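Local structure of uncharacterized protein (3GG7) at residues A[34-46]-A[70-82]. The protein is an uncharacterized manganese-binding member of the TatD-type metallo-dependent hydrolases, probably acting on ester bonds. Sequence-based numbering, arbitrary orientation.
Sequences TTTPAAWRGTLAL and DLPWFDRYLPETR. With SO4 (sulfate ion), chain C.
Trp-40 and Tyr-77 meet obliquely, their planes at 33°: Trp-40 CD1 lies over one face of the phenol ring, toward its rim, and Pro-37 O at the edge. CB of Tyr-77 sits over one face of the indole in a CH-pi contact, 4.0 Å from the centroid of the five-membered ring; Leu-44 CB covers the opposite face, over the ring centre. At the indole edge, NE1 gives an almost straight bond (169°) to Glu-80 OE1, 3.0 Å away and in the ring plane, but from above the carboxylate plane. Glu-80 OE1 also accepts from Arg-41 NH1 at 2.7 Å, on its syn lone pair, while NH2 binds OE2, an end-on, two-pronged salt bridge with guanidinium and carboxylate nearly coplanar. One guanidinium face rests against Tyr-77 CE1, and NE turns to a sulfate, probably from the crystallisation liquor, that Arg-76 and Tyr-77 OH also hold. With CG anti to the backbone N (chi1 179°), Trp-40 reaches past the tyrosine until CH2 touches Thr-81 CB at 3.4 Å; Thr-81 OG1 bonds to Thr-55 O. A leucine in place of Trp-40 would probably open a gap beside Tyr-77 and Thr-81 and leave Glu-80 OE1 with Arg-41 alone of its two donors. Pro-37 CB packs 4.0 Å from Phe-74 CB, and Thr-36 OG1 donates to Asp-70 OD2, which also pairs with Arg-67, while accepting from Ala-38 N in an ST turn. Helices 40-44 and 72-77, following parallel strands 29-32 and 53-55, are joined as neighbours on the outside of the TIM-barrel-type fold of TatD hydrolases.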
loop_
_atom_site.group_PDB
_atom_site.type_symbol
_atom_site.label_atom_id
_atom_site.label_comp_id
_atom_site.label_asym_id
_atom_site.label_seq_id
_atom_site.Cartn_x
_atom_site.Cartn_y
_atom_site.Cartn_z
ATOM N N THR A 34 -1.227 1.980 8.588
ATOM C CA THR A 34 -0.993 1.561 9.976
ATOM C C THR A 34 -0.618 0.081 10.041
ATOM O O THR A 34 -0.851 -0.697 9.081
ATOM C CB THR A 34 -2.210 1.872 10.872
ATOM O OG1 THR A 34 -3.423 1.406 10.266
ATOM C CG2 THR A 34 -2.365 3.371 11.101
ATOM N N THR A 35 -0.008 -0.322 11.164
ATOM C CA THR A 35 0.464 -1.684 11.310
ATOM C C THR A 35 -0.360 -2.503 12.283
ATOM O O THR A 35 -0.268 -3.740 12.285
ATOM C CB THR A 35 1.938 -1.700 11.750
ATOM O OG1 THR A 35 2.054 -1.068 12.996
ATOM C CG2 THR A 35 2.842 -0.981 10.695
ATOM N N THR A 36 -1.171 -1.831 13.097
ATOM C CA THR A 36 -2.153 -2.499 13.966
ATOM C C THR A 36 -3.356 -1.560 14.033
ATOM O O THR A 36 -3.181 -0.334 14.036
ATOM C CB THR A 36 -1.624 -2.765 15.410
ATOM O OG1 THR A 36 -2.752 -2.964 16.271
ATOM C CG2 THR A 36 -0.808 -1.617 15.966
ATOM N N PRO A 37 -4.576 -2.127 14.100
ATOM C CA PRO A 37 -5.730 -1.235 14.180
ATOM C C PRO A 37 -5.749 -0.409 15.460
ATOM O O PRO A 37 -6.425 0.634 15.502
ATOM C CB PRO A 37 -6.935 -2.188 14.075
ATOM C CG PRO A 37 -6.397 -3.494 14.492
ATOM C CD PRO A 37 -4.971 -3.555 14.063
ATOM N N ALA A 38 -5.052 -0.867 16.494
ATOM C CA ALA A 38 -4.942 -0.091 17.731
ATOM C C ALA A 38 -4.264 1.257 17.527
ATOM O O ALA A 38 -4.431 2.154 18.343
ATOM C CB ALA A 38 -4.202 -0.910 18.795
ATOM N N ALA A 39 -3.482 1.379 16.456
ATOM C CA ALA A 39 -2.767 2.619 16.132
ATOM C C ALA A 39 -3.655 3.683 15.488
ATOM O O ALA A 39 -3.223 4.802 15.280
ATOM C CB ALA A 39 -1.562 2.319 15.225
ATOM N N TRP A 40 -4.911 3.348 15.212
ATOM C CA TRP A 40 -5.781 4.222 14.414
ATOM C C TRP A 40 -5.891 5.644 14.982
ATOM O O TRP A 40 -5.687 6.619 14.270
ATOM C CB TRP A 40 -7.169 3.543 14.258
ATOM C CG TRP A 40 -8.112 4.373 13.495
ATOM C CD1 TRP A 40 -9.228 4.997 13.983
ATOM C CD2 TRP A 40 -8.028 4.728 12.121
ATOM N NE1 TRP A 40 -9.856 5.695 12.993
ATOM C CE2 TRP A 40 -9.136 5.558 11.833
ATOM C CE3 TRP A 40 -7.121 4.429 11.094
ATOM C CZ2 TRP A 40 -9.352 6.093 10.571
ATOM C CZ3 TRP A 40 -7.367 4.934 9.824
ATOM C CH2 TRP A 40 -8.443 5.772 9.582
ATOM N N ARG A 41 -6.232 5.787 16.253
ATOM C CA ARG A 41 -6.523 7.122 16.764
ATOM C C ARG A 41 -5.267 7.997 16.696
ATOM O O ARG A 41 -5.303 9.129 16.269
ATOM C CB ARG A 41 -7.050 7.072 18.191
ATOM C CG ARG A 41 -8.478 6.656 18.287
ATOM C CD ARG A 41 -9.455 7.816 18.245
ATOM N NE ARG A 41 -10.794 7.251 18.169
ATOM C CZ ARG A 41 -11.495 7.087 17.043
ATOM N NH1 ARG A 41 -11.072 7.578 15.891
ATOM N NH2 ARG A 41 -12.658 6.470 17.085
ATOM N N GLY A 42 -4.132 7.432 17.116
ATOM C CA GLY A 42 -2.904 8.175 17.149
ATOM C C GLY A 42 -2.412 8.554 15.763
ATOM O O GLY A 42 -1.923 9.663 15.514
ATOM N N THR A 43 -2.493 7.629 14.831
ATOM C CA THR A 43 -2.029 7.899 13.485
ATOM C C THR A 43 -3.000 8.782 12.710
ATOM O O THR A 43 -2.573 9.710 12.026
ATOM C CB THR A 43 -1.757 6.582 12.776
ATOM O OG1 THR A 43 -0.780 5.879 13.539
ATOM C CG2 THR A 43 -1.243 6.837 11.374
ATOM N N LEU A 44 -4.307 8.561 12.872
ATOM C CA LEU A 44 -5.308 9.462 12.289
ATOM C C LEU A 44 -5.086 10.922 12.728
ATOM O O LEU A 44 -5.342 11.847 11.969
ATOM C CB LEU A 44 -6.728 9.011 12.672
ATOM C CG LEU A 44 -7.888 9.839 12.150
ATOM C CD1 LEU A 44 -7.943 9.911 10.607
ATOM C CD2 LEU A 44 -9.160 9.204 12.703
ATOM N N ALA A 45 -4.651 11.117 13.973
ATOM C CA ALA A 45 -4.407 12.485 14.465
ATOM C C ALA A 45 -3.401 13.273 13.649
ATOM O O ALA A 45 -3.473 14.496 13.629
ATOM C CB ALA A 45 -3.963 12.431 15.907
ATOM N N LEU A 46 -2.481 12.596 12.971
ATOM C CA LEU A 46 -1.515 13.274 12.093
ATOM C C LEU A 46 -2.208 13.978 10.932
ATOM O O LEU A 46 -1.644 14.883 10.303
ATOM C CB LEU A 46 -0.457 12.303 11.541
ATOM C CG LEU A 46 0.373 11.538 12.543
ATOM C CD1 LEU A 46 1.167 10.444 11.896
ATOM C CD2 LEU A 46 1.296 12.505 13.305
ATOM N N ASP A 70 -5.200 -7.002 19.465
ATOM C CA ASP A 70 -5.706 -5.747 18.905
ATOM C C ASP A 70 -6.785 -5.969 17.827
ATOM O O ASP A 70 -7.432 -4.998 17.395
ATOM C CB ASP A 70 -4.568 -4.961 18.240
ATOM C CG ASP A 70 -3.509 -4.451 19.202
ATOM O OD1 ASP A 70 -3.671 -4.502 20.456
ATOM O OD2 ASP A 70 -2.459 -3.983 18.666
ATOM N N LEU A 71 -6.990 -7.209 17.389
ATOM C CA LEU A 71 -7.913 -7.467 16.261
ATOM C C LEU A 71 -9.294 -6.811 16.359
ATOM O O LEU A 71 -9.758 -6.237 15.382
ATOM C CB LEU A 71 -8.043 -8.961 15.970
ATOM C CG LEU A 71 -8.810 -9.291 14.686
ATOM C CD1 LEU A 71 -8.141 -8.674 13.444
ATOM C CD2 LEU A 71 -8.874 -10.799 14.556
ATOM N N PRO A 72 -9.947 -6.845 17.532
ATOM C CA PRO A 72 -11.287 -6.229 17.582
ATOM C C PRO A 72 -11.375 -4.730 17.256
ATOM O O PRO A 72 -12.449 -4.239 16.896
ATOM C CB PRO A 72 -11.728 -6.477 19.028
ATOM C CG PRO A 72 -10.873 -7.554 19.517
ATOM C CD PRO A 72 -9.591 -7.498 18.800
ATOM N N TRP A 73 -10.262 -3.994 17.362
ATOM C CA TRP A 73 -10.246 -2.591 17.000
ATOM C C TRP A 73 -10.382 -2.389 15.482
ATOM O O TRP A 73 -10.752 -1.326 15.040
ATOM C CB TRP A 73 -8.989 -1.934 17.562
ATOM C CG TRP A 73 -9.173 -1.576 19.033
ATOM C CD1 TRP A 73 -9.649 -0.396 19.503
ATOM C CD2 TRP A 73 -8.945 -2.403 20.186
ATOM N NE1 TRP A 73 -9.709 -0.417 20.874
ATOM C CE2 TRP A 73 -9.291 -1.641 21.315
ATOM C CE3 TRP A 73 -8.498 -3.710 20.371
ATOM C CZ2 TRP A 73 -9.192 -2.140 22.614
ATOM C CZ3 TRP A 73 -8.405 -4.204 21.677
ATOM C CH2 TRP A 73 -8.753 -3.407 22.777
ATOM N N PHE A 74 -10.106 -3.429 14.709
ATOM C CA PHE A 74 -10.255 -3.320 13.258
ATOM C C PHE A 74 -11.719 -3.051 12.914
ATOM O O PHE A 74 -12.025 -2.060 12.272
ATOM C CB PHE A 74 -9.706 -4.540 12.483
ATOM C CG PHE A 74 -9.715 -4.329 11.010
ATOM C CD1 PHE A 74 -8.702 -3.623 10.386
ATOM C CD2 PHE A 74 -10.775 -4.777 10.250
ATOM C CE1 PHE A 74 -8.753 -3.393 9.008
ATOM C CE2 PHE A 74 -10.818 -4.544 8.893
ATOM C CZ PHE A 74 -9.820 -3.862 8.288
ATOM N N ASP A 75 -12.615 -3.954 13.318
ATOM C CA ASP A 75 -14.026 -3.728 13.014
ATOM C C ASP A 75 -14.558 -2.443 13.650
ATOM O O ASP A 75 -15.374 -1.748 13.031
ATOM C CB ASP A 75 -14.911 -4.906 13.389
ATOM C CG ASP A 75 -16.331 -4.776 12.798
ATOM O OD1 ASP A 75 -16.495 -4.872 11.557
ATOM O OD2 ASP A 75 -17.283 -4.532 13.577
ATOM N N ARG A 76 -14.060 -2.100 14.848
ATOM C CA ARG A 76 -14.479 -0.892 15.552
ATOM C C ARG A 76 -14.303 0.338 14.681
ATOM O O ARG A 76 -15.183 1.206 14.627
ATOM C CB ARG A 76 -13.724 -0.714 16.877
ATOM C CG ARG A 76 -14.108 0.525 17.687
ATOM C CD ARG A 76 -13.436 0.512 19.044
ATOM N NE ARG A 76 -13.714 1.694 19.859
ATOM C CZ ARG A 76 -14.785 1.858 20.644
ATOM N NH1 ARG A 76 -15.733 0.925 20.692
ATOM N NH2 ARG A 76 -14.927 2.980 21.350
ATOM N N TYR A 77 -13.134 0.453 14.038
ATOM C CA TYR A 77 -12.762 1.671 13.338
ATOM C C TYR A 77 -13.014 1.670 11.847
ATOM O O TYR A 77 -12.947 2.728 11.232
ATOM C CB TYR A 77 -11.280 1.946 13.562
ATOM C CG TYR A 77 -10.867 2.207 15.002
ATOM C CD1 TYR A 77 -11.632 2.986 15.861
ATOM C CD2 TYR A 77 -9.691 1.689 15.478
ATOM C CE1 TYR A 77 -11.188 3.249 17.174
ATOM C CE2 TYR A 77 -9.232 1.943 16.750
ATOM C CZ TYR A 77 -9.995 2.724 17.603
ATOM O OH TYR A 77 -9.492 2.960 18.857
ATOM N N LEU A 78 -13.375 0.526 11.278
ATOM C CA LEU A 78 -13.605 0.428 9.844
ATOM C C LEU A 78 -14.568 1.474 9.271
ATOM O O LEU A 78 -14.327 1.977 8.194
ATOM C CB LEU A 78 -14.016 -0.996 9.480
ATOM C CG LEU A 78 -13.902 -1.514 8.050
ATOM C CD1 LEU A 78 -12.566 -1.145 7.389
ATOM C CD2 LEU A 78 -14.146 -3.012 8.107
ATOM N N PRO A 79 -15.627 1.859 10.013
ATOM C CA PRO A 79 -16.526 2.892 9.467
ATOM C C PRO A 79 -15.893 4.271 9.264
ATOM O O PRO A 79 -16.449 5.125 8.543
ATOM C CB PRO A 79 -17.627 2.973 10.524
ATOM C CG PRO A 79 -17.636 1.650 11.150
ATOM C CD PRO A 79 -16.170 1.270 11.240
ATOM N N GLU A 80 -14.736 4.506 9.872
ATOM C CA GLU A 80 -14.076 5.807 9.804
ATOM C C GLU A 80 -13.148 6.044 8.616
ATOM O O GLU A 80 -12.548 7.118 8.501
ATOM C CB GLU A 80 -13.296 6.046 11.090
ATOM C CG GLU A 80 -14.205 6.054 12.304
ATOM C CD GLU A 80 -13.473 6.285 13.593
ATOM O OE1 GLU A 80 -12.454 7.030 13.594
ATOM O OE2 GLU A 80 -13.908 5.707 14.616
ATOM N N THR A 81 -12.996 5.063 7.739
ATOM C CA THR A 81 -12.060 5.226 6.632
ATOM C C THR A 81 -12.460 4.427 5.420
ATOM O O THR A 81 -13.041 3.348 5.551
ATOM C CB THR A 81 -10.586 4.878 7.042
ATOM O OG1 THR A 81 -9.717 5.139 5.932
ATOM C CG2 THR A 81 -10.454 3.430 7.480
ATOM N N ARG A 82 -12.085 4.943 4.254
ATOM C CA ARG A 82 -12.265 4.212 3.001
ATOM C C ARG A 82 -11.038 3.381 2.642
ATOM O O ARG A 82 -11.067 2.636 1.656
ATOM C CB ARG A 82 -12.677 5.159 1.869
ATOM C CG ARG A 82 -11.659 6.073 1.313
ATOM C CD ARG A 82 -12.286 7.167 0.363
ATOM N NE ARG A 82 -13.266 8.066 1.001
ATOM C CZ ARG A 82 -14.516 8.313 0.570
ATOM N NH1 ARG A 82 -15.006 7.746 -0.535
ATOM N NH2 ARG A 82 -15.308 9.126 1.250
HETATM S S SO4 C . -12.014 4.958 20.777
HETATM O O1 SO4 C . -12.950 5.175 19.684
HETATM O O2 SO4 C . -11.010 6.025 20.799
HETATM O O3 SO4 C . -12.736 4.978 22.061
HETATM O O4 SO4 C . -11.408 3.643 20.570
HETATM O O HOH W 1 -6.766 3.759 18.326
#